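Local coordinates for protein glucose-6-phosphate isomerase (Thermus thermophilus, PDB 1ZZG) that probably catalyses the reversible isomerization of glucose 6-phosphate to fructose 6-phosphate, a step shared by glycolysis and gluconeogenesis, at residues P10-P13 / E14-R18; T338-Q341 / L342-A345; G405-L408 / T409-R412. All blocks are in the same frame, centred on the assembly; numbering follows the deposited sequence.

Contact 1: residues P10-P13 / E14-R18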
# COMPACT_ATOMS: atom_id res chain seq x y z
N PRO A 10 16.90 20.81 15.63
CA PRO A 10 17.26 21.79 16.65
C PRO A 10 16.79 23.23 16.44
O PRO A 10 16.58 23.97 17.40
CB PRO A 10 18.79 21.69 16.70
CG PRO A 10 19.14 21.35 15.28
CD PRO A 10 18.11 20.29 14.96
N GLY A 11 16.61 23.63 15.19
CA GLY A 11 16.17 24.99 14.92
C GLY A 11 14.66 25.21 14.90
O GLY A 11 14.21 26.31 14.58
N PHE A 12 13.89 24.18 15.25
CA PHE A 12 12.43 24.30 15.22
C PHE A 12 11.81 25.30 16.20
O PHE A 12 10.90 26.04 15.84
CB PHE A 12 11.77 22.94 15.40
CG PHE A 12 10.28 22.97 15.22
CD1 PHE A 12 9.72 23.31 13.99
CD2 PHE A 12 9.43 22.72 16.29
CE1 PHE A 12 8.33 23.40 13.83
CE2 PHE A 12 8.04 22.81 16.14
CZ PHE A 12 7.49 23.15 14.91
N PRO A 13 12.27 25.31 17.46
CA PRO A 13 11.69 26.25 18.43
C PRO A 13 11.81 27.70 17.95
O PRO A 13 10.91 28.51 18.18
CB PRO A 13 12.49 25.97 19.70
CG PRO A 13 12.79 24.50 19.58
CD PRO A 13 13.21 24.39 18.12
N GLU A 14 12.91 28.02 17.29
CA GLU A 14 13.11 29.37 16.79
C GLU A 14 12.24 29.64 15.57
O GLU A 14 11.71 30.74 15.38
CB GLU A 14 14.59 29.59 16.44
CG GLU A 14 14.95 30.96 15.88
CD GLU A 14 14.50 31.16 14.45
OE1 GLU A 14 14.39 30.15 13.72
OE2 GLU A 14 14.26 32.33 14.04
N ALA A 15 12.07 28.62 14.75
CA ALA A 15 11.28 28.74 13.54
C ALA A 15 9.80 28.90 13.88
O ALA A 15 9.08 29.66 13.23
CB ALA A 15 11.49 27.53 12.66
N LEU A 16 9.36 28.19 14.91
CA LEU A 16 7.97 28.27 15.35
C LEU A 16 7.71 29.70 15.81
O LEU A 16 6.76 30.35 15.38
CB LEU A 16 7.75 27.30 16.50
CG LEU A 16 6.34 27.29 17.08
CD1 LEU A 16 5.35 26.89 15.99
CD2 LEU A 16 6.28 26.32 18.24
N SER A 17 8.60 30.19 16.67
CA SER A 17 8.49 31.55 17.18
C SER A 17 8.47 32.56 16.03
O SER A 17 7.57 33.41 15.96
CB SER A 17 9.67 31.84 18.11
OG SER A 17 9.48 33.06 18.81
N ARG A 18 9.44 32.47 15.12
CA ARG A 18 9.53 33.39 14.00
C ARG A 18 8.32 33.35 13.06
O ARG A 18 7.94 34.38 12.49
CB ARG A 18 10.80 33.13 13.19
CG ARG A 18 11.11 34.22 12.19
CD ARG A 18 12.50 34.07 11.56
NE ARG A 18 12.50 33.18 10.39
CZ ARG A 18 12.96 31.93 10.39
NH1 ARG A 18 13.46 31.39 11.50
NH2 ARG A 18 12.93 31.21 9.28
O HOH W 1 15.64 28.09 13.55
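Gly11 O, from the N-cap residue, accepts Ala15 N at 3.2 Å and so begins the bond series of the short helix 12-18. Phe12 O follows, taking Leu16 N at 2.8 Å, the shortest of the three bonds across the segments; Pro13 O takes Ser17 N to continue the ladder. A water also joins Gly11 O to Glu14 OE1, although both of its bonds are short enough to leave its position in doubt. One turn on, Glu14 forms an i to i+4 salt bridge with Arg18, whose NH1 lies 2.7 Å from OE1 of Glu14 and donates to OE2 of the same carboxylate at 2.8 Å. NH1 approaches OE2 on its syn lone pair, and OE2 in turn lies close to the guanidinium plane. The Glu14 chain reaches there by leaving with CG anti to the backbone N (chi1 179°) and then bending at chi2 (-74°). The buried side of the helix is apolar instead: Phe12 and Leu16 both pack on Leu234 of helix 228-238, while the charged pair stays at the exposed surface. Within this patch Leu16 CB sits over one face of the Phe12 ring, and Leu16 CD2 comes within 4.5 Å of Phe12 CE2.

Contact 2: residues T338-Q341 / L342-A345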
# COMPACT_ATOMS: atom_id res chain seq x y z
N THR A 338 10.20 -8.65 24.34
CA THR A 338 8.84 -8.77 23.81
C THR A 338 8.78 -8.29 22.36
O THR A 338 9.69 -7.61 21.88
CB THR A 338 7.82 -7.93 24.63
OG1 THR A 338 8.06 -6.54 24.40
CG2 THR A 338 7.95 -8.23 26.12
N LEU A 339 7.72 -8.66 21.65
CA LEU A 339 7.56 -8.25 20.27
C LEU A 339 7.43 -6.73 20.18
O LEU A 339 8.03 -6.10 19.31
CB LEU A 339 6.32 -8.92 19.64
CG LEU A 339 6.47 -10.42 19.33
CD1 LEU A 339 5.23 -10.94 18.63
CD2 LEU A 339 7.69 -10.64 18.46
N PHE A 340 6.65 -6.14 21.08
CA PHE A 340 6.49 -4.69 21.05
C PHE A 340 7.83 -4.02 21.36
O PHE A 340 8.17 -2.98 20.79
CB PHE A 340 5.46 -4.21 22.06
CG PHE A 340 5.17 -2.74 21.95
CD1 PHE A 340 4.25 -2.27 21.02
CD2 PHE A 340 5.88 -1.82 22.72
CE1 PHE A 340 4.04 -0.90 20.85
CE2 PHE A 340 5.67 -0.45 22.56
CZ PHE A 340 4.75 0.01 21.62
N GLN A 341 8.58 -4.61 22.29
CA GLN A 341 9.88 -4.07 22.66
C GLN A 341 10.76 -3.99 21.41
O GLN A 341 11.49 -3.02 21.21
CB GLN A 341 10.54 -4.98 23.70
CG GLN A 341 11.76 -4.39 24.38
CD GLN A 341 12.39 -5.35 25.37
OE1 GLN A 341 11.75 -6.31 25.81
NE2 GLN A 341 13.64 -5.09 25.74
N LEU A 342 10.68 -5.02 20.57
CA LEU A 342 11.45 -5.05 19.33
C LEU A 342 10.95 -3.95 18.39
O LEU A 342 11.73 -3.18 17.84
CB LEU A 342 11.31 -6.41 18.64
CG LEU A 342 12.03 -6.55 17.29
CD1 LEU A 342 13.49 -6.14 17.43
CD2 LEU A 342 11.92 -7.99 16.80
N LEU A 343 9.63 -3.91 18.20
CA LEU A 343 8.99 -2.92 17.34
C LEU A 343 9.46 -1.52 17.72
O LEU A 343 9.92 -0.75 16.86
CB LEU A 343 7.47 -3.03 17.48
CG LEU A 343 6.54 -2.00 16.84
CD1 LEU A 343 6.93 -1.77 15.38
CD2 LEU A 343 5.09 -2.49 16.94
N LYS A 344 9.36 -1.20 19.00
CA LYS A 344 9.76 0.11 19.53
C LYS A 344 11.23 0.39 19.26
O LYS A 344 11.60 1.48 18.84
CB LYS A 344 9.51 0.18 21.04
CG LYS A 344 8.86 1.47 21.54
CD LYS A 344 9.26 2.69 20.74
CE LYS A 344 8.59 3.94 21.28
NZ LYS A 344 9.42 4.62 22.31
N ALA A 345 12.07 -0.60 19.53
CA ALA A 345 13.50 -0.45 19.32
C ALA A 345 13.81 -0.13 17.86
O ALA A 345 14.62 0.74 17.57
CB ALA A 345 14.23 -1.71 19.75
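Phe340 and Lys344 meet on the first turns of helix 339-356, a helix whose start is closed by a capping box between Thr338, the N-cap residue, and Gln341. In the box the bonds are reciprocal. Thr338 OG1 accepts the backbone N of Gln341 at 2.9 Å, while Gln341 OE1 accepts the backbone N of Thr338 at 3.2 Å, that donor lying well above the plane of the side-chain amide. Gln341 reaches back with its CG anti to the backbone N (chi1 -168°) and an extended chain beyond. Replacing Gln341 by an alanine would probably leave Thr338 N without this acceptor and undo half of the box. Asp319 supports the same end, binding Thr338 OG1 through OD2 and taking Phe340 N on OD1.

Backbone bonds then carry the helix forward, among them Lys344 N to Phe340 O at 2.8 Å. The Phe340 ring and the Lys344 chain run alongside each other, pointing the same way, with Lys344 CG 3.9 Å from Phe340 CE2. On another part of the ring, Phe340 CD1 is 4.2 Å from Leu343 CD2. Lys344 thus lends its aliphatic stem to the packing, while bends at chi2 (-33°) and chi4 (90°) lead its amine off to a salt bridge with Glu348, one turn further along.

Phe340 and Lys344 rest on Pro313 and Ile312 of strand 306-313, and Leu343 touches Tyr250. The second subunit adds Ala134 against Leu342 and Val101 against Leu343, so this helix start meets the end of strand 306-313 in its own chain and also packs on the dimer partner.

Contact 3: residues G405-L408 / T409-R412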
# COMPACT_ATOMS: atom_id res chain seq x y z
N GLY A 405 -10.61 12.92 -16.28
CA GLY A 405 -10.59 11.47 -16.33
C GLY A 405 -11.98 10.88 -16.43
O GLY A 405 -12.22 9.93 -17.19
N LYS A 406 -12.91 11.43 -15.65
CA LYS A 406 -14.29 10.94 -15.66
C LYS A 406 -14.95 11.19 -17.01
O LYS A 406 -15.66 10.33 -17.54
CB LYS A 406 -15.09 11.64 -14.55
CG LYS A 406 -14.58 11.35 -13.15
CD LYS A 406 -15.32 12.18 -12.12
CE LYS A 406 -14.77 11.95 -10.72
NZ LYS A 406 -15.45 12.85 -9.75
N VAL A 407 -14.71 12.38 -17.56
CA VAL A 407 -15.27 12.76 -18.85
C VAL A 407 -14.77 11.83 -19.96
O VAL A 407 -15.56 11.31 -20.74
CB VAL A 407 -14.89 14.22 -19.20
CG1 VAL A 407 -15.28 14.53 -20.65
CG2 VAL A 407 -15.60 15.18 -18.25
N LEU A 408 -13.46 11.64 -20.02
CA LEU A 408 -12.87 10.77 -21.04
C LEU A 408 -13.35 9.33 -20.87
O LEU A 408 -13.52 8.62 -21.86
CB LEU A 408 -11.34 10.84 -20.97
CG LEU A 408 -10.78 12.24 -21.24
CD1 LEU A 408 -9.26 12.20 -21.17
CD2 LEU A 408 -11.24 12.73 -22.60
N THR A 409 -13.58 8.92 -19.63
CA THR A 409 -14.06 7.57 -19.37
C THR A 409 -15.44 7.38 -19.99
O THR A 409 -15.71 6.37 -20.64
CB THR A 409 -14.16 7.28 -17.85
OG1 THR A 409 -12.84 7.20 -17.30
CG2 THR A 409 -14.88 5.97 -17.61
N ARG A 410 -16.33 8.35 -19.78
CA ARG A 410 -17.67 8.26 -20.35
C ARG A 410 -17.58 8.30 -21.87
O ARG A 410 -18.32 7.60 -22.57
CB ARG A 410 -18.55 9.40 -19.83
CG ARG A 410 -18.91 9.28 -18.36
CD ARG A 410 -20.11 10.15 -17.99
NE ARG A 410 -19.81 11.58 -17.99
CZ ARG A 410 -19.20 12.22 -17.00
NH1 ARG A 410 -18.81 11.57 -15.91
NH2 ARG A 410 -18.98 13.53 -17.09
N LYS A 411 -16.65 9.10 -22.39
CA LYS A 411 -16.46 9.21 -23.83
C LYS A 411 -16.06 7.84 -24.39
O LYS A 411 -16.64 7.37 -25.37
CB LYS A 411 -15.36 10.24 -24.13
CG LYS A 411 -15.11 10.48 -25.61
CD LYS A 411 -14.02 11.53 -25.84
CE LYS A 411 -13.85 11.83 -27.32
NZ LYS A 411 -12.71 12.76 -27.59
N ARG A 412 -15.08 7.21 -23.75
CA ARG A 412 -14.60 5.90 -24.17
C ARG A 412 -15.71 4.85 -24.15
O ARG A 412 -15.92 4.14 -25.13
CB ARG A 412 -13.46 5.45 -23.25
CG ARG A 412 -12.17 6.25 -23.40
CD ARG A 412 -11.22 5.56 -24.34
NE ARG A 412 -9.95 6.25 -24.48
CZ ARG A 412 -8.90 5.77 -25.15
NH1 ARG A 412 -8.99 4.58 -25.74
NH2 ARG A 412 -7.78 6.46 -25.23
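Thr409 grips Gly405 O twice: its backbone N donates at 3.0 Å and its hydroxyl OG1 at 2.8 Å. The two donors come from opposite faces of the carbonyl plane, so the one oxygen is held from both sides, and the buried threonine hydroxyl spends its proton within its own helix. The torsion responsible is chi1 (-69°), which keeps OG1 beside the backbone N and anti to the carbonyl carbon, folding it back onto the preceding turn.

Next to this pair, Arg410 also doubles back. Its chain bends at chi3 (-72°) and turns one side of the guanidinium to Lys406 O, which lies 3.7 Å from its plane, offset toward the rim. The same face meets Val407 CA. Around the group, NH1 of Arg410 approaches Lys406 CB at 4.0 Å, and its NH2 lies 3.9 Å from Val407 CG2, the two side chains crossing at a slant. The carbonyl oxygen at the face of the cation already accepts Arg410 N; its dipole is likely to be mildly favourable there, although the guanidinium forms no hydrogen bond with it. Further along, an unusual bend at chi2 (-95°) goes with a tight approach of Arg412 CG to Leu408 O, 3.1 Å, beside the backbone bond from Arg412 N to the same oxygen.

These i to i+3 and i to i+4 links run along the helix that carries Lys406, predicted to be an active-site residue. Its side chain is extended beyond CG and is about 8 Å from that of Glu267, the predicted proton donor. The outer shell comes from the second subunit: helix 403-414 lies against helix 339-356 of that chain, where Ala349 receives Leu408 and Thr409, Ala345 receives Arg412, and Glu348 makes a long, weak ion pair with Arg412 NH2.

Along the chain the contacts come in series, on helices 12-18, 339-356 and 403-414, each a local arrangement of residues three or four apart. Contacts 1 and 2 have centres about 32 Å apart, and contact 3 lies about 48 Å from contact 1 and about 49 Å from contact 2, on the opposite side of the chain's centre from the latter. None touches another within the subunit. Dimerisation changes this for two of them: Ala345 of contact 2 packs on Thr409 of the second subunit, so residues distant in one chain become neighbours between chains. Contact 1 has no part in that interface, whereas contact 3 brings its own helix, bearing the predicted active-site lysine, to the interface.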